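Local coordinates for uncharacterized protein (Pediococcus pentosaceus, PDB 3QKB), which is of unknown function but belongs to the DUF74 family of putative heavy metal-binding proteins and is found as an assembly of five copies, at residues A39-M44 with D57-E62; L43-E48 with K96-H101. All blocks are in the same frame, centred on the assembly; numbering follows the deposited sequence.

In the fold
Both contacts use the end of strand 31-44, and they illustrate how the outermost strand of this chain's sheet can serve two layers at once. Contact 1 joins it to helix 56-73, which covers one face of the sheet, while contact 2 joins it laterally to strand 94-109. Their centres lie about 10 Å apart, and L43 and M44 belong to both. Between them, S41 O and V100 N, 2.9 Å apart, form a probable hydrogen bond that continues the strand pairing, and T40 OG1 probably bonds to H101 ND1 at the same distance. L59 also packs against L98 of strand 94-109. Both contacts also touch the second subunit.

Contact 1: residues A39-M44 with D57-E62; sequences ATSSLM and DQLFDE
S41 and L59 bring their CA atoms within 5.7 Å where helix segment 57-62 runs back over strand segment 39-44, the axes 7.7 Å apart and their directions at 153°. This is the first half of a split beta-alpha-beta unit: strand 31-44 leads into helix 56-73, which returns across the sheet to the parallel strand 78-91, with strand 94-109 lying between the two. The one hydrogen bond across the interface runs from S41 OG to L59 O, 2.9 Å long. The hydroxyl approaches the carbonyl from its flank, at a C=O...donor angle of 118° and tilted out of the carbonyl plane, which probably leaves the carbonyl axis to the helix's own bonding. E62 stretches its extended chain alongside S41, with its CB 4.0 Å from S41 CB. L59 wedges down between S41 and L43. Its CD2 rests on the backbone of S42, whereas L59 CD1 and CD2 each lie 4.1 Å from L43 CG. On the far side of the strand T40 and S42 pack against F56 and Y53 of the second subunit. L43 has its CG held between backbone N and carbonyl carbon (chi1 65°), which directs the branched end up to the helix, where the side chains of L43 and Q58 cross at about a right angle and L43 CD2 sits 3.5 Å from Q58 NE2.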
loop_
_atom_site.group_PDB
_atom_site.type_symbol
_atom_site.label_atom_id
_atom_site.label_comp_id
_atom_site.label_asym_id
_atom_site.label_seq_id
_atom_site.Cartn_x
_atom_site.Cartn_y
_atom_site.Cartn_z
ATOM N N ALA A 39 -12.394 -0.242 8.814
ATOM C CA ALA A 39 -13.742 -0.390 8.302
ATOM C C ALA A 39 -13.636 -0.993 6.918
ATOM O O ALA A 39 -12.656 -0.731 6.207
ATOM C CB ALA A 39 -14.433 0.954 8.245
ATOM N N THR A 40 -14.606 -1.843 6.571
ATOM C CA THR A 40 -14.746 -2.395 5.229
ATOM C C THR A 40 -16.144 -2.012 4.691
ATOM O O THR A 40 -17.138 -2.020 5.438
ATOM C CB THR A 40 -14.563 -3.944 5.231
ATOM O OG1 THR A 40 -13.266 -4.279 5.752
ATOM C CG2 THR A 40 -14.725 -4.528 3.839
ATOM N N SER A 41 -16.210 -1.648 3.420
ATOM C CA SER A 41 -17.490 -1.485 2.741
ATOM C C SER A 41 -17.410 -2.098 1.373
ATOM O O SER A 41 -16.353 -2.130 0.774
ATOM C CB SER A 41 -17.856 -0.009 2.622
ATOM O OG SER A 41 -16.783 0.695 2.028
ATOM N N SER A 42 -18.552 -2.570 0.894
ATOM C CA SER A 42 -18.628 -3.304 -0.348
ATOM C C SER A 42 -19.977 -3.133 -1.049
ATOM O O SER A 42 -20.976 -2.717 -0.418
ATOM C CB SER A 42 -18.364 -4.792 -0.095
ATOM O OG SER A 42 -19.448 -5.404 0.597
ATOM N N LEU A 43 -19.993 -3.432 -2.349
ATOM C CA LEU A 43 -21.229 -3.510 -3.096
ATOM C C LEU A 43 -21.143 -4.555 -4.168
ATOM O O LEU A 43 -20.074 -4.921 -4.565
ATOM C CB LEU A 43 -21.606 -2.142 -3.695
ATOM C CG LEU A 43 -20.705 -1.503 -4.753
ATOM C CD1 LEU A 43 -20.958 -2.102 -6.130
ATOM C CD2 LEU A 43 -20.945 0.039 -4.775
HETATM N N MSE A 44 -22.306 -5.010 -4.631
HETATM C CA MSE A 44 -22.415 -6.014 -5.678
HETATM C C MSE A 44 -22.778 -5.332 -6.999
HETATM O O MSE A 44 -23.761 -4.588 -7.057
HETATM C CB MSE A 44 -23.496 -7.046 -5.314
HETATM C CG MSE A 44 -23.552 -8.261 -6.230
HETATM SE SE MSE A 44 -25.100 -9.372 -5.901
HETATM C CE MSE A 44 -24.224 -10.849 -5.075
ATOM N N ASP A 57 -16.372 5.240 -5.639
ATOM C CA ASP A 57 -16.504 6.539 -4.959
ATOM C C ASP A 57 -17.351 6.443 -3.676
ATOM O O ASP A 57 -16.892 6.825 -2.589
ATOM C CB ASP A 57 -17.106 7.592 -5.918
ATOM C CG ASP A 57 -16.108 8.043 -7.045
ATOM O OD1 ASP A 57 -14.893 7.614 -7.074
ATOM O OD2 ASP A 57 -16.571 8.839 -7.902
ATOM N N GLN A 58 -18.540 5.858 -3.824
ATOM C CA GLN A 58 -19.461 5.554 -2.705
ATOM C C GLN A 58 -18.781 4.863 -1.549
ATOM O O GLN A 58 -19.035 5.179 -0.387
ATOM C CB GLN A 58 -20.563 4.573 -3.129
ATOM C CG GLN A 58 -21.421 4.934 -4.287
ATOM C CD GLN A 58 -22.139 3.726 -4.806
ATOM O OE1 GLN A 58 -22.179 3.482 -6.022
ATOM N NE2 GLN A 58 -22.690 2.929 -3.887
ATOM N N LEU A 59 -18.005 3.837 -1.893
ATOM C CA LEU A 59 -17.455 2.914 -0.926
ATOM C C LEU A 59 -16.383 3.591 -0.082
ATOM O O LEU A 59 -16.311 3.363 1.119
ATOM C CB LEU A 59 -16.896 1.667 -1.633
ATOM C CG LEU A 59 -17.891 0.763 -2.366
ATOM C CD1 LEU A 59 -17.145 -0.308 -3.100
ATOM C CD2 LEU A 59 -18.895 0.134 -1.415
ATOM N N PHE A 60 -15.563 4.434 -0.706
ATOM C CA PHE A 60 -14.606 5.244 0.044
ATOM C C PHE A 60 -15.321 6.151 1.053
ATOM O O PHE A 60 -14.890 6.230 2.199
ATOM C CB PHE A 60 -13.737 6.107 -0.880
ATOM C CG PHE A 60 -12.740 5.330 -1.694
ATOM C CD1 PHE A 60 -11.709 4.637 -1.076
ATOM C CD2 PHE A 60 -12.815 5.313 -3.091
ATOM C CE1 PHE A 60 -10.777 3.903 -1.831
ATOM C CE2 PHE A 60 -11.885 4.594 -3.848
ATOM C CZ PHE A 60 -10.862 3.891 -3.213
ATOM N N ASP A 61 -16.400 6.825 0.623
ATOM C CA ASP A 61 -17.206 7.671 1.526
ATOM C C ASP A 61 -17.756 6.878 2.690
ATOM O O ASP A 61 -17.652 7.315 3.840
ATOM C CB ASP A 61 -18.381 8.343 0.790
ATOM C CG ASP A 61 -18.038 9.737 0.249
ATOM O OD1 ASP A 61 -16.845 10.024 -0.027
ATOM O OD2 ASP A 61 -18.986 10.550 0.080
ATOM N N GLU A 62 -18.330 5.709 2.383
ATOM C CA GLU A 62 -18.910 4.819 3.401
ATOM C C GLU A 62 -17.843 4.339 4.373
ATOM O O GLU A 62 -18.060 4.354 5.570
ATOM C CB GLU A 62 -19.620 3.614 2.747
ATOM C CG GLU A 62 -20.535 2.765 3.707
ATOM C CD GLU A 62 -21.037 1.447 3.053
ATOM O OE1 GLU A 62 -21.711 1.539 1.993
ATOM O OE2 GLU A 62 -20.747 0.336 3.594
#

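Contact 2: residues L43-E48 with K96-H101; sequences LMLASE and KFLVVH
The antiparallel pairing of the outermost strand of this chain's sheet with its inner neighbour is seen where L43 faces L98 and M44 faces F97. L43 and L98 make a hydrogen-bonded pair: L43 N to L98 O and L98 N to L43 O are both 3.1 Å. The next pair, M44 with F97, is non-hydrogen-bonded, and its CA atoms are 4.5 Å apart. Just past the strand end, L45 N still reaches K96 O at 2.7 Å, the donor tilted from the carbonyl plane. K96 then binds back: its chain bends at chi2 (77°), passes beside M44 CG, and brings NZ to 3.3 Å from L45 O, almost in line with that carbonyl. The selenomethionine M44 and F97 lie side by side on one face of the sheet, pointing the same way. The selenium is 5.4 Å from the ring centroid, an oblique Met-aromatic contact, and a bend at chi3 (-108°) brings M44 CE obliquely to F97 CZ and CE1. K96 CG lies over one ring face, toward its rim, and Y53 of the second subunit also meets the ring. The L45 side chain crosses that of L98, which lies on the helix-covered face, at about a right angle, with L45 CD1 3.8 Å from L98 CD2. Across strand 94-109, K96 and F97 both face V89 of strand 78-91, an arrangement typical of a classic beta bulge.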
loop_
_atom_site.group_PDB
_atom_site.type_symbol
_atom_site.label_atom_id
_atom_site.label_comp_id
_atom_site.label_asym_id
_atom_site.label_seq_id
_atom_site.Cartn_x
_atom_site.Cartn_y
_atom_site.Cartn_z
ATOM N N LEU A 43 -19.993 -3.432 -2.349
ATOM C CA LEU A 43 -21.229 -3.510 -3.096
ATOM C C LEU A 43 -21.143 -4.555 -4.168
ATOM O O LEU A 43 -20.074 -4.921 -4.565
ATOM C CB LEU A 43 -21.606 -2.142 -3.695
ATOM C CG LEU A 43 -20.705 -1.503 -4.753
ATOM C CD1 LEU A 43 -20.958 -2.102 -6.130
ATOM C CD2 LEU A 43 -20.945 0.039 -4.775
HETATM N N MSE A 44 -22.306 -5.010 -4.631
HETATM C CA MSE A 44 -22.415 -6.014 -5.678
HETATM C C MSE A 44 -22.778 -5.332 -6.999
HETATM O O MSE A 44 -23.761 -4.588 -7.057
HETATM C CB MSE A 44 -23.496 -7.046 -5.314
HETATM C CG MSE A 44 -23.552 -8.261 -6.230
HETATM SE SE MSE A 44 -25.100 -9.372 -5.901
HETATM C CE MSE A 44 -24.224 -10.849 -5.075
ATOM N N LEU A 45 -21.998 -5.622 -8.052
ATOM C CA LEU A 45 -22.238 -5.095 -9.396
ATOM C C LEU A 45 -23.314 -5.904 -10.125
ATOM O O LEU A 45 -23.343 -7.141 -10.013
ATOM C CB LEU A 45 -20.965 -5.130 -10.217
ATOM C CG LEU A 45 -19.802 -4.216 -9.773
ATOM C CD1 LEU A 45 -18.513 -4.651 -10.422
ATOM C CD2 LEU A 45 -20.114 -2.732 -10.081
ATOM N N ALA A 46 -24.203 -5.209 -10.862
ATOM C CA ALA A 46 -25.054 -5.865 -11.882
ATOM C C ALA A 46 -24.171 -6.288 -13.042
ATOM O O ALA A 46 -23.107 -5.693 -13.260
ATOM C CB ALA A 46 -26.141 -4.939 -12.372
ATOM N N SER A 47 -24.618 -7.298 -13.792
ATOM C CA SER A 47 -23.854 -7.831 -14.954
ATOM C C SER A 47 -23.464 -6.745 -15.954
ATOM O O SER A 47 -22.343 -6.728 -16.472
ATOM C CB SER A 47 -24.672 -8.881 -15.707
ATOM O OG SER A 47 -25.351 -9.739 -14.822
ATOM N N GLU A 48 -24.424 -5.853 -16.220
ATOM C CA GLU A 48 -24.247 -4.709 -17.138
ATOM C C GLU A 48 -23.321 -3.581 -16.615
ATOM O O GLU A 48 -22.951 -2.692 -17.387
ATOM C CB GLU A 48 -25.632 -4.123 -17.545
ATOM C CG GLU A 48 -26.486 -3.460 -16.388
ATOM C CD GLU A 48 -27.505 -4.428 -15.706
ATOM O OE1 GLU A 48 -27.253 -5.676 -15.676
ATOM O OE2 GLU A 48 -28.542 -3.919 -15.183
ATOM N N LYS A 96 -17.831 -9.014 -9.731
ATOM C CA LYS A 96 -19.136 -9.072 -9.023
ATOM C C LYS A 96 -19.184 -8.192 -7.781
ATOM O O LYS A 96 -20.236 -7.658 -7.499
ATOM C CB LYS A 96 -19.487 -10.508 -8.646
ATOM C CG LYS A 96 -20.933 -10.756 -8.227
ATOM C CD LYS A 96 -21.873 -10.797 -9.455
ATOM C CE LYS A 96 -23.372 -10.817 -9.082
ATOM N NZ LYS A 96 -24.183 -10.296 -10.219
ATOM N N PHE A 97 -18.080 -8.066 -7.023
ATOM C CA PHE A 97 -18.043 -7.172 -5.854
ATOM C C PHE A 97 -16.875 -6.199 -5.911
ATOM O O PHE A 97 -15.758 -6.575 -6.290
ATOM C CB PHE A 97 -17.949 -7.952 -4.559
ATOM C CG PHE A 97 -18.985 -8.987 -4.411
ATOM C CD1 PHE A 97 -20.219 -8.672 -3.882
ATOM C CD2 PHE A 97 -18.737 -10.297 -4.805
ATOM C CE1 PHE A 97 -21.199 -9.650 -3.749
ATOM C CE2 PHE A 97 -19.716 -11.282 -4.672
ATOM C CZ PHE A 97 -20.948 -10.957 -4.155
ATOM N N LEU A 98 -17.154 -4.947 -5.533
ATOM C CA LEU A 98 -16.150 -3.936 -5.284
ATOM C C LEU A 98 -16.045 -3.786 -3.765
ATOM O O LEU A 98 -17.029 -3.631 -3.098
ATOM C CB LEU A 98 -16.552 -2.610 -5.942
ATOM C CG LEU A 98 -16.817 -2.624 -7.462
ATOM C CD1 LEU A 98 -17.060 -1.197 -8.003
ATOM C CD2 LEU A 98 -15.673 -3.315 -8.229
ATOM N N VAL A 99 -14.835 -3.865 -3.242
ATOM C CA VAL A 99 -14.576 -3.849 -1.808
ATOM C C VAL A 99 -13.511 -2.784 -1.504
ATOM O O VAL A 99 -12.475 -2.749 -2.173
ATOM C CB VAL A 99 -14.044 -5.225 -1.351
ATOM C CG1 VAL A 99 -13.728 -5.243 0.195
ATOM C CG2 VAL A 99 -15.024 -6.327 -1.780
ATOM N N VAL A 100 -13.804 -1.903 -0.543
ATOM C CA VAL A 100 -12.817 -0.992 0.049
ATOM C C VAL A 100 -12.589 -1.372 1.514
ATOM O O VAL A 100 -13.554 -1.676 2.232
ATOM C CB VAL A 100 -13.297 0.476 -0.009
ATOM C CG1 VAL A 100 -12.419 1.370 0.893
ATOM C CG2 VAL A 100 -13.275 0.968 -1.426
ATOM N N HIS A 101 -11.325 -1.375 1.943
ATOM C CA HIS A 101 -10.982 -1.374 3.362
ATOM C C HIS A 101 -10.308 -0.078 3.669
ATOM O O HIS A 101 -9.356 0.278 2.989
ATOM C CB HIS A 101 -10.009 -2.496 3.687
ATOM C CG HIS A 101 -10.358 -3.783 3.047
ATOM N ND1 HIS A 101 -11.366 -4.588 3.525
ATOM C CD2 HIS A 101 -9.864 -4.395 1.948
ATOM C CE1 HIS A 101 -11.479 -5.641 2.741
ATOM N NE2 HIS A 101 -10.583 -5.545 1.775
#